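Local coordinates for PGRP domain of peptidoglycan recognition protein 3 (Branchiostoma belcheri tsingtauense, PDB 4ZXM), which probably hydrolyses peptidoglycan as an N-acetylmuramoyl-L-alanine amidase, cutting the amide bond between the glycan's N-acetylmuramoyl group and the peptide's first L-alanine, at residues Thr106-Phe111 and Gly151-Gly156; Val119-Ser124 and Leu243-Ile248; Asp195-Lys200 and Ala238-Leu243. All blocks are in the same frame, centred on the assembly; numbering follows the deposited sequence.

Interaction 1 of 3, residues Thr106-Phe111 and Gly151-Gly156; sequences TNYNVF and GYSDIG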
loop_
_atom_site.group_PDB
_atom_site.type_symbol
_atom_site.label_atom_id
_atom_site.label_comp_id
_atom_site.label_asym_id
_atom_site.label_seq_id
_atom_site.Cartn_x
_atom_site.Cartn_y
_atom_site.Cartn_z
ATOM N N THR A 106 10.973 13.416 6.386
ATOM C CA THR A 106 9.599 13.895 6.470
ATOM C C THR A 106 9.264 14.213 7.912
ATOM O O THR A 106 10.004 13.858 8.826
ATOM C CB THR A 106 8.591 12.857 5.927
ATOM O OG1 THR A 106 8.597 11.692 6.760
ATOM C CG2 THR A 106 8.943 12.456 4.500
ATOM N N ASN A 107 8.155 14.904 8.111
ATOM C CA ASN A 107 7.675 15.155 9.450
ATOM C C ASN A 107 6.154 15.199 9.466
ATOM O O ASN A 107 5.540 16.153 9.952
ATOM C CB ASN A 107 8.295 16.440 10.013
ATOM C CG ASN A 107 8.552 16.343 11.505
ATOM O OD1 ASN A 107 9.249 15.430 11.961
ATOM N ND2 ASN A 107 7.984 17.269 12.276
ATOM N N TYR A 108 5.552 14.150 8.920
ATOM C CA TYR A 108 4.107 14.020 8.937
ATOM C C TYR A 108 3.725 13.278 10.200
ATOM O O TYR A 108 4.146 12.140 10.396
ATOM C CB TYR A 108 3.607 13.266 7.711
ATOM C CG TYR A 108 2.098 13.182 7.643
ATOM C CD1 TYR A 108 1.331 14.323 7.406
ATOM C CD2 TYR A 108 1.436 11.969 7.820
ATOM C CE1 TYR A 108 -0.049 14.258 7.337
ATOM C CE2 TYR A 108 0.055 11.897 7.759
ATOM C CZ TYR A 108 -0.682 13.045 7.516
ATOM O OH TYR A 108 -2.056 12.987 7.455
ATOM N N ASN A 109 2.935 13.918 11.056
ATOM C CA ASN A 109 2.633 13.345 12.361
ATOM C C ASN A 109 1.148 13.406 12.722
ATOM O O ASN A 109 0.767 13.933 13.766
ATOM C CB ASN A 109 3.531 14.001 13.413
ATOM C CG ASN A 109 5.010 13.733 13.154
ATOM O OD1 ASN A 109 5.439 12.578 13.077
ATOM N ND2 ASN A 109 5.795 14.793 13.018
ATOM N N VAL A 110 0.325 12.851 11.831
ATOM C CA VAL A 110 -1.118 12.684 12.046
ATOM C C VAL A 110 -1.423 11.193 12.136
ATOM O O VAL A 110 -1.116 10.430 11.216
ATOM C CB VAL A 110 -1.952 13.266 10.885
ATOM C CG1 VAL A 110 -3.445 13.083 11.145
ATOM C CG2 VAL A 110 -1.622 14.733 10.666
ATOM N N PHE A 111 -2.071 10.788 13.216
ATOM C CA PHE A 111 -2.151 9.385 13.554
ATOM C C PHE A 111 -3.506 8.759 13.314
ATOM O O PHE A 111 -4.541 9.424 13.365
ATOM C CB PHE A 111 -1.715 9.210 14.994
ATOM C CG PHE A 111 -0.333 9.726 15.238
ATOM C CD1 PHE A 111 -0.125 11.060 15.554
ATOM C CD2 PHE A 111 0.771 8.890 15.083
ATOM C CE1 PHE A 111 1.156 11.544 15.752
ATOM C CE2 PHE A 111 2.055 9.368 15.282
ATOM C CZ PHE A 111 2.249 10.698 15.615
ATOM N N GLY A 151 2.423 18.170 -3.418
ATOM C CA GLY A 151 2.514 18.886 -2.151
ATOM C C GLY A 151 2.130 18.081 -0.923
ATOM O O GLY A 151 1.766 18.660 0.096
ATOM N N TYR A 152 2.204 16.753 -0.999
ATOM C CA TYR A 152 1.970 15.922 0.186
ATOM C C TYR A 152 3.144 16.044 1.128
ATOM O O TYR A 152 4.268 16.306 0.705
ATOM C CB TYR A 152 1.771 14.445 -0.162
ATOM C CG TYR A 152 0.557 14.129 -1.010
ATOM C CD1 TYR A 152 -0.409 15.094 -1.288
ATOM C CD2 TYR A 152 0.359 12.845 -1.511
ATOM C CE1 TYR A 152 -1.516 14.793 -2.063
ATOM C CE2 TYR A 152 -0.748 12.535 -2.282
ATOM C CZ TYR A 152 -1.683 13.514 -2.557
ATOM O OH TYR A 152 -2.783 13.222 -3.330
ATOM N N SER A 153 2.872 15.848 2.413
ATOM C CA SER A 153 3.901 15.937 3.447
ATOM C C SER A 153 4.684 14.623 3.585
ATOM O O SER A 153 5.648 14.551 4.346
ATOM C CB SER A 153 3.262 16.350 4.770
ATOM O OG SER A 153 1.937 15.844 4.851
ATOM N N ASP A 154 4.266 13.594 2.845
ATOM C CA ASP A 154 4.998 12.329 2.738
ATOM C C ASP A 154 4.380 11.525 1.600
ATOM O O ASP A 154 3.304 11.880 1.111
ATOM C CB ASP A 154 4.895 11.536 4.051
ATOM C CG ASP A 154 5.809 10.308 4.090
ATOM O OD1 ASP A 154 6.723 10.176 3.236
ATOM O OD2 ASP A 154 5.609 9.465 4.993
ATOM N N ILE A 155 5.045 10.449 1.181
ATOM C CA ILE A 155 4.424 9.472 0.291
ATOM C C ILE A 155 3.061 9.028 0.854
ATOM O O ILE A 155 2.931 8.743 2.045
ATOM C CB ILE A 155 5.346 8.260 0.043
ATOM C CG1 ILE A 155 4.828 7.427 -1.124
ATOM C CG2 ILE A 155 5.503 7.395 1.291
ATOM C CD1 ILE A 155 5.850 6.449 -1.653
ATOM N N GLY A 156 2.057 8.951 -0.010
ATOM C CA GLY A 156 0.662 8.932 0.407
ATOM C C GLY A 156 0.188 7.615 0.989
ATOM O O GLY A 156 -0.774 7.584 1.754
#
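T106 and D154 meet obliquely, the threonine methyl CG2 lying 3.4 Å from D154 OD1. With OG1 held between the backbone N and carbonyl carbon (chi1 65°), CG2 stands beside the backbone N, and this methyl is the branch that touches the carboxylate; T106 CB rests 3.7 Å from S153 O. An alanine here would probably open a small gap beside D154 OD1, which would lose the methyl lying against it. The threonine also touches Q143 and M147 of helix 132-149. Aspartate suits its buried place because both oxygens are satisfied: OD2 pairs with K98 and OD1 accepts from Q143, with a weak bond from I155 N. Two loops of the amidase domain are joined here, one running from helix 98-101 to strand 116-123, the other following helix 132-149, where G151 leaves helical geometry with a positive phi that glycine adopts easily. Further along, Y108 carries CG anti to its backbone N (chi1 -176°), sending the ring toward 151-156; S153 OG approaches it obliquely, 3.0 Å from Y108 CD1. S153 is small enough to sit against that ring, while R171 makes a cation-pi contact with Y108 and also binds D154 O and I155 O.

Interaction 2 of 3, residues Val119-Ser124 and Leu243-Ile248; sequences VVIHHS and LLYDDI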
loop_
_atom_site.group_PDB
_atom_site.type_symbol
_atom_site.label_atom_id
_atom_site.label_comp_id
_atom_site.label_asym_id
_atom_site.label_seq_id
_atom_site.Cartn_x
_atom_site.Cartn_y
_atom_site.Cartn_z
ATOM N N VAL A 119 -8.726 -2.164 5.259
ATOM C CA VAL A 119 -7.509 -2.257 4.469
ATOM C C VAL A 119 -7.876 -1.999 3.013
ATOM O O VAL A 119 -8.704 -2.712 2.440
ATOM C CB VAL A 119 -6.870 -3.648 4.579
ATOM C CG1 VAL A 119 -5.624 -3.730 3.706
ATOM C CG2 VAL A 119 -6.548 -3.971 6.033
ATOM N N VAL A 120 -7.274 -0.981 2.415
ATOM C CA VAL A 120 -7.552 -0.651 1.030
ATOM C C VAL A 120 -6.370 -1.034 0.169
ATOM O O VAL A 120 -5.233 -0.802 0.549
ATOM C CB VAL A 120 -7.805 0.849 0.850
ATOM C CG1 VAL A 120 -8.167 1.152 -0.600
ATOM C CG2 VAL A 120 -8.901 1.311 1.799
ATOM N N ILE A 121 -6.642 -1.609 -0.995
ATOM C CA ILE A 121 -5.579 -1.955 -1.923
ATOM C C ILE A 121 -5.594 -1.038 -3.132
ATOM O O ILE A 121 -6.633 -0.798 -3.736
ATOM C CB ILE A 121 -5.661 -3.426 -2.316
ATOM C CG1 ILE A 121 -5.264 -4.255 -1.096
ATOM C CG2 ILE A 121 -4.735 -3.733 -3.487
ATOM C CD1 ILE A 121 -5.605 -5.709 -1.238
ATOM N N HIS A 122 -4.415 -0.518 -3.450
ATOM C CA HIS A 122 -4.221 0.418 -4.547
ATOM C C HIS A 122 -3.239 -0.175 -5.536
ATOM O O HIS A 122 -2.668 -1.237 -5.298
ATOM C CB HIS A 122 -3.616 1.717 -4.026
ATOM C CG HIS A 122 -4.472 2.424 -3.034
ATOM N ND1 HIS A 122 -5.331 3.440 -3.390
ATOM C CD2 HIS A 122 -4.601 2.267 -1.697
ATOM C CE1 HIS A 122 -5.961 3.874 -2.314
ATOM N NE2 HIS A 122 -5.533 3.183 -1.272
ATOM N N HIS A 123 -3.044 0.534 -6.638
ATOM C CA HIS A 123 -1.921 0.288 -7.534
ATOM C C HIS A 123 -1.405 1.637 -8.017
ATOM O O HIS A 123 -2.153 2.610 -8.097
ATOM C CB HIS A 123 -2.299 -0.663 -8.684
ATOM C CG HIS A 123 -3.059 -0.025 -9.810
ATOM N ND1 HIS A 123 -4.163 0.782 -9.617
ATOM C CD2 HIS A 123 -2.901 -0.125 -11.150
ATOM C CE1 HIS A 123 -4.627 1.179 -10.789
ATOM N NE2 HIS A 123 -3.881 0.640 -11.736
ATOM N N SER A 124 -0.111 1.701 -8.297
ATOM C CA SER A 124 0.527 2.949 -8.675
ATOM C C SER A 124 0.091 3.405 -10.063
ATOM O O SER A 124 0.263 4.571 -10.413
ATOM C CB SER A 124 2.046 2.788 -8.632
ATOM O OG SER A 124 2.474 1.763 -9.509
ATOM N N LEU A 243 -6.640 -6.538 -13.344
ATOM C CA LEU A 243 -6.352 -7.905 -12.898
ATOM C C LEU A 243 -5.999 -8.032 -11.416
ATOM O O LEU A 243 -6.257 -9.075 -10.808
ATOM C CB LEU A 243 -5.220 -8.503 -13.739
ATOM C CG LEU A 243 -5.591 -8.828 -15.183
ATOM C CD1 LEU A 243 -4.347 -9.154 -15.989
ATOM C CD2 LEU A 243 -6.569 -9.986 -15.221
ATOM N N LEU A 244 -5.388 -6.993 -10.849
ATOM C CA LEU A 244 -5.120 -6.957 -9.415
ATOM C C LEU A 244 -6.435 -7.003 -8.653
ATOM O O LEU A 244 -6.644 -7.856 -7.790
ATOM C CB LEU A 244 -4.345 -5.691 -9.032
ATOM C CG LEU A 244 -4.283 -5.290 -7.548
ATOM C CD1 LEU A 244 -3.656 -6.388 -6.698
ATOM C CD2 LEU A 244 -3.529 -3.981 -7.373
ATOM N N TYR A 245 -7.330 -6.090 -8.995
ATOM C CA TYR A 245 -8.588 -5.971 -8.284
ATOM C C TYR A 245 -9.552 -7.139 -8.497
ATOM O O TYR A 245 -10.489 -7.310 -7.721
ATOM C CB TYR A 245 -9.276 -4.686 -8.673
ATOM C CG TYR A 245 -8.531 -3.409 -8.297
ATOM C CD1 TYR A 245 -8.001 -3.219 -7.022
ATOM C CD2 TYR A 245 -8.395 -2.371 -9.219
ATOM C CE1 TYR A 245 -7.334 -2.048 -6.693
ATOM C CE2 TYR A 245 -7.737 -1.198 -8.896
ATOM C CZ TYR A 245 -7.206 -1.041 -7.634
ATOM O OH TYR A 245 -6.551 0.123 -7.318
ATOM N N ASP A 246 -9.339 -7.923 -9.549
ATOM C CA ASP A 246 -10.034 -9.201 -9.697
ATOM C C ASP A 246 -9.546 -10.173 -8.642
ATOM O O ASP A 246 -10.334 -10.897 -8.043
ATOM C CB ASP A 246 -9.772 -9.817 -11.074
ATOM C CG ASP A 246 -10.387 -9.012 -12.210
ATOM O OD1 ASP A 246 -11.325 -8.218 -11.956
ATOM O OD2 ASP A 246 -9.927 -9.181 -13.366
ATOM N N ASP A 247 -8.236 -10.182 -8.429
ATOM C CA ASP A 247 -7.613 -11.121 -7.516
ATOM C C ASP A 247 -8.045 -10.915 -6.075
ATOM O O ASP A 247 -8.331 -11.880 -5.371
ATOM C CB ASP A 247 -6.091 -11.027 -7.594
ATOM C CG ASP A 247 -5.415 -12.268 -7.057
ATOM O OD1 ASP A 247 -5.298 -13.251 -7.819
ATOM O OD2 ASP A 247 -5.011 -12.272 -5.874
ATOM N N ILE A 248 -8.114 -9.663 -5.637
ATOM C CA ILE A 248 -8.403 -9.399 -4.226
ATOM C C ILE A 248 -9.789 -9.883 -3.798
ATOM O O ILE A 248 -10.083 -9.927 -2.603
ATOM C CB ILE A 248 -8.205 -7.919 -3.820
ATOM C CG1 ILE A 248 -9.257 -7.023 -4.468
ATOM C CG2 ILE A 248 -6.792 -7.466 -4.154
ATOM C CD1 ILE A 248 -9.184 -5.587 -4.004
#
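I121 packs against L244 and I248 of the segment 243-248. Its chi1 of -70° puts CG1 beside the backbone N and CG2 anti to it. CG2 lies 4.1 Å from L244 CD2. The I121 and I248 side chains run past each other in opposite directions, with I121 CD1 3.6 Å from I248 CG2. A beta-branched isoleucine, with two apolar arms, suits such a divided task. L244 pushes CD2 further along the strand, 3.5 Å from H122 O and 3.8 Å from H123 CB. Y245 brings CE1 to 3.3 Å from I121 O, which lies at the ring's edge, near its plane. The tyrosine then turns its edge toward the face of the H123 imidazole in an offset edge-to-face pair, planes at 79°, and a weak hydrogen bond joins H123 ND1 to Y245 OH at 3.4 Å.

Helix 243-247 thus packs, almost antiparallel (159°), on one face of the mixed sheet of the amidase fold, its axis 9.5 Å from that of strand 119-123. The strand is interior, hydrogen-bonded on its two sides to strands 187-192 and 226-230. Around the first shell, F192 touches both I121 and L244, and L228 and W251 also pack on I121; Y254 meets I248. Beside the aromatic pair, F196 and N242 also touch H123. H122, by contrast, points away from the helix and meets the rings of H231, H179 and Y157, a cluster consistent with the active-site side of the sheet in related zinc amidases.

Interaction 3 of 3, residues Asp195-Lys200 and Ala238-Leu243; sequences DFTSQK and ACPGNL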
loop_
_atom_site.group_PDB
_atom_site.type_symbol
_atom_site.label_atom_id
_atom_site.label_comp_id
_atom_site.label_asym_id
_atom_site.label_seq_id
_atom_site.Cartn_x
_atom_site.Cartn_y
_atom_site.Cartn_z
ATOM N N ASP A 195 1.017 -1.440 -13.146
ATOM C CA ASP A 195 -0.218 -1.166 -13.839
ATOM C C ASP A 195 -0.731 -2.550 -14.121
ATOM O O ASP A 195 -0.019 -3.353 -14.721
ATOM C CB ASP A 195 0.078 -0.408 -15.133
ATOM C CG ASP A 195 -1.043 -0.510 -16.144
ATOM O OD1 ASP A 195 -2.079 0.167 -15.969
ATOM O OD2 ASP A 195 -0.880 -1.267 -17.125
ATOM N N PHE A 196 -1.936 -2.865 -13.673
ATOM C CA PHE A 196 -2.371 -4.256 -13.736
ATOM C C PHE A 196 -3.641 -4.415 -14.549
ATOM O O PHE A 196 -4.562 -5.118 -14.161
ATOM C CB PHE A 196 -2.496 -4.818 -12.320
ATOM C CG PHE A 196 -1.223 -4.705 -11.531
ATOM C CD1 PHE A 196 -0.147 -5.531 -11.816
ATOM C CD2 PHE A 196 -1.083 -3.752 -10.539
ATOM C CE1 PHE A 196 1.037 -5.427 -11.109
ATOM C CE2 PHE A 196 0.101 -3.640 -9.828
ATOM C CZ PHE A 196 1.163 -4.480 -10.111
ATOM N N THR A 197 -3.662 -3.764 -15.704
ATOM C CA THR A 197 -4.812 -3.809 -16.594
ATOM C C THR A 197 -4.723 -5.001 -17.535
ATOM O O THR A 197 -5.752 -5.556 -17.917
ATOM C CB THR A 197 -4.917 -2.527 -17.422
ATOM O OG1 THR A 197 -3.682 -2.324 -18.109
ATOM C CG2 THR A 197 -5.204 -1.327 -16.514
ATOM N N SER A 198 -3.501 -5.380 -17.916
ATOM C CA SER A 198 -3.281 -6.576 -18.739
ATOM C C SER A 198 -2.297 -7.582 -18.128
ATOM O O SER A 198 -2.087 -8.650 -18.693
ATOM C CB SER A 198 -2.790 -6.179 -20.136
ATOM O OG SER A 198 -1.373 -6.086 -20.176
ATOM N N GLN A 199 -1.702 -7.256 -16.983
ATOM C CA GLN A 199 -0.742 -8.153 -16.337
ATOM C C GLN A 199 -1.082 -8.320 -14.860
ATOM O O GLN A 199 -1.620 -7.412 -14.228
ATOM C CB GLN A 199 0.674 -7.603 -16.497
ATOM C CG GLN A 199 1.736 -8.664 -16.743
ATOM C CD GLN A 199 3.004 -8.078 -17.354
ATOM O OE1 GLN A 199 3.834 -7.502 -16.651
ATOM N NE2 GLN A 199 3.155 -8.219 -18.668
ATOM N N LYS A 200 -0.775 -9.488 -14.316
ATOM C CA LYS A 200 -1.071 -9.781 -12.925
ATOM C C LYS A 200 0.188 -9.507 -12.109
ATOM O O LYS A 200 1.297 -9.634 -12.631
ATOM C CB LYS A 200 -1.500 -11.244 -12.793
ATOM C CG LYS A 200 -2.377 -11.534 -11.587
ATOM C CD LYS A 200 -3.445 -12.576 -11.902
ATOM C CE LYS A 200 -4.569 -12.567 -10.868
ATOM N NZ LYS A 200 -5.932 -12.621 -11.481
ATOM N N ALA A 238 -13.685 6.170 -10.789
ATOM C CA ALA A 238 -13.811 5.220 -11.893
ATOM C C ALA A 238 -12.449 4.619 -12.223
ATOM O O ALA A 238 -11.421 5.292 -12.103
ATOM C CB ALA A 238 -14.387 5.904 -13.117
ATOM N N CYS A 239 -12.458 3.351 -12.637
ATOM C CA CYS A 239 -11.236 2.614 -12.976
ATOM C C CYS A 239 -11.492 1.661 -14.161
ATOM O O CYS A 239 -12.638 1.259 -14.398
ATOM C CB CYS A 239 -10.749 1.804 -11.766
ATOM S SG CYS A 239 -10.445 2.717 -10.227
ATOM N N PRO A 240 -10.431 1.298 -14.914
ATOM C CA PRO A 240 -10.569 0.319 -16.000
ATOM C C PRO A 240 -10.383 -1.118 -15.509
ATOM O O PRO A 240 -9.860 -1.329 -14.412
ATOM C CB PRO A 240 -9.429 0.696 -16.941
ATOM C CG PRO A 240 -8.361 1.193 -16.025
ATOM C CD PRO A 240 -9.056 1.833 -14.844
ATOM N N GLY A 241 -10.796 -2.087 -16.326
ATOM C CA GLY A 241 -10.681 -3.515 -15.989
ATOM C C GLY A 241 -9.286 -3.907 -15.531
ATOM O O GLY A 241 -8.321 -3.805 -16.293
ATOM N N ASN A 242 -9.186 -4.366 -14.285
ATOM C CA ASN A 242 -7.902 -4.496 -13.605
ATOM C C ASN A 242 -7.719 -5.863 -12.964
ATOM O O ASN A 242 -8.524 -6.284 -12.136
ATOM C CB ASN A 242 -7.791 -3.420 -12.532
ATOM C CG ASN A 242 -6.369 -3.193 -12.089
ATOM O OD1 ASN A 242 -5.907 -3.831 -11.153
ATOM N ND2 ASN A 242 -5.660 -2.294 -12.772
ATOM N N LEU A 243 -6.640 -6.538 -13.344
ATOM C CA LEU A 243 -6.352 -7.905 -12.898
ATOM C C LEU A 243 -5.999 -8.032 -11.416
ATOM O O LEU A 243 -6.257 -9.075 -10.808
ATOM C CB LEU A 243 -5.220 -8.503 -13.739
ATOM C CG LEU A 243 -5.591 -8.828 -15.183
ATOM C CD1 LEU A 243 -4.347 -9.154 -15.989
ATOM C CD2 LEU A 243 -6.569 -9.986 -15.221
#
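N242 carries CG anti to its backbone N (chi1 -162°), which brings this carboxamide carbon within 3.4 Å of F196 O. In the next residue, chi2 of L243 is 169°, extending CD1 until it rests on the S198-Q199 peptide, 3.4 Å from Q199 N. One backbone hydrogen bond ties the loops: L243 N gives to F196 O over 2.6 Å, nearly in line with the carbonyl at 177°. The same oxygen receives a CA-H...O contact from N242, while ND2 comes close at an angle too poor for a bond. N242 is the N-cap of helix 243-247, a place that suits asparagine because its OD1 can accept from backbone amides, here in weak hydrogen bonds from L244 N and Y245 N. The contact thereby pins the beginning of this helix to the loop that follows strand 187-192. At the outer side T197 sets CG2 4.1 Å from P240 CG, apolar against apolar, and turns OG1 to D195 OD2, binding it at 3.2 Å on the syn side. K200, long and flexible, bends at chi2 and chi4; its NZ lies 3.6 Å from L243 O, a contact and not a hydrogen bond, and has a long, weak ion pair with D247.

Interaction 2 is the buried one, an apolar and aromatic seam between a central strand and the last helix. Interactions 2 and 3 share L243, lie on the same side of the chain's centre and hold the same helix 243-247: the former by side chains against the sheet, the latter by a backbone bond to L243, just after the residue that caps the helix. H123 and L244 of interaction 2 meet F196 of interaction 3, so the two merge. Interaction 1 lies on the opposite side, its centre about 23 Å from that of interaction 2, and is a partly buried meeting of two loops with no hydrogen bond across it, while K98 and R171 bond to its polar atoms.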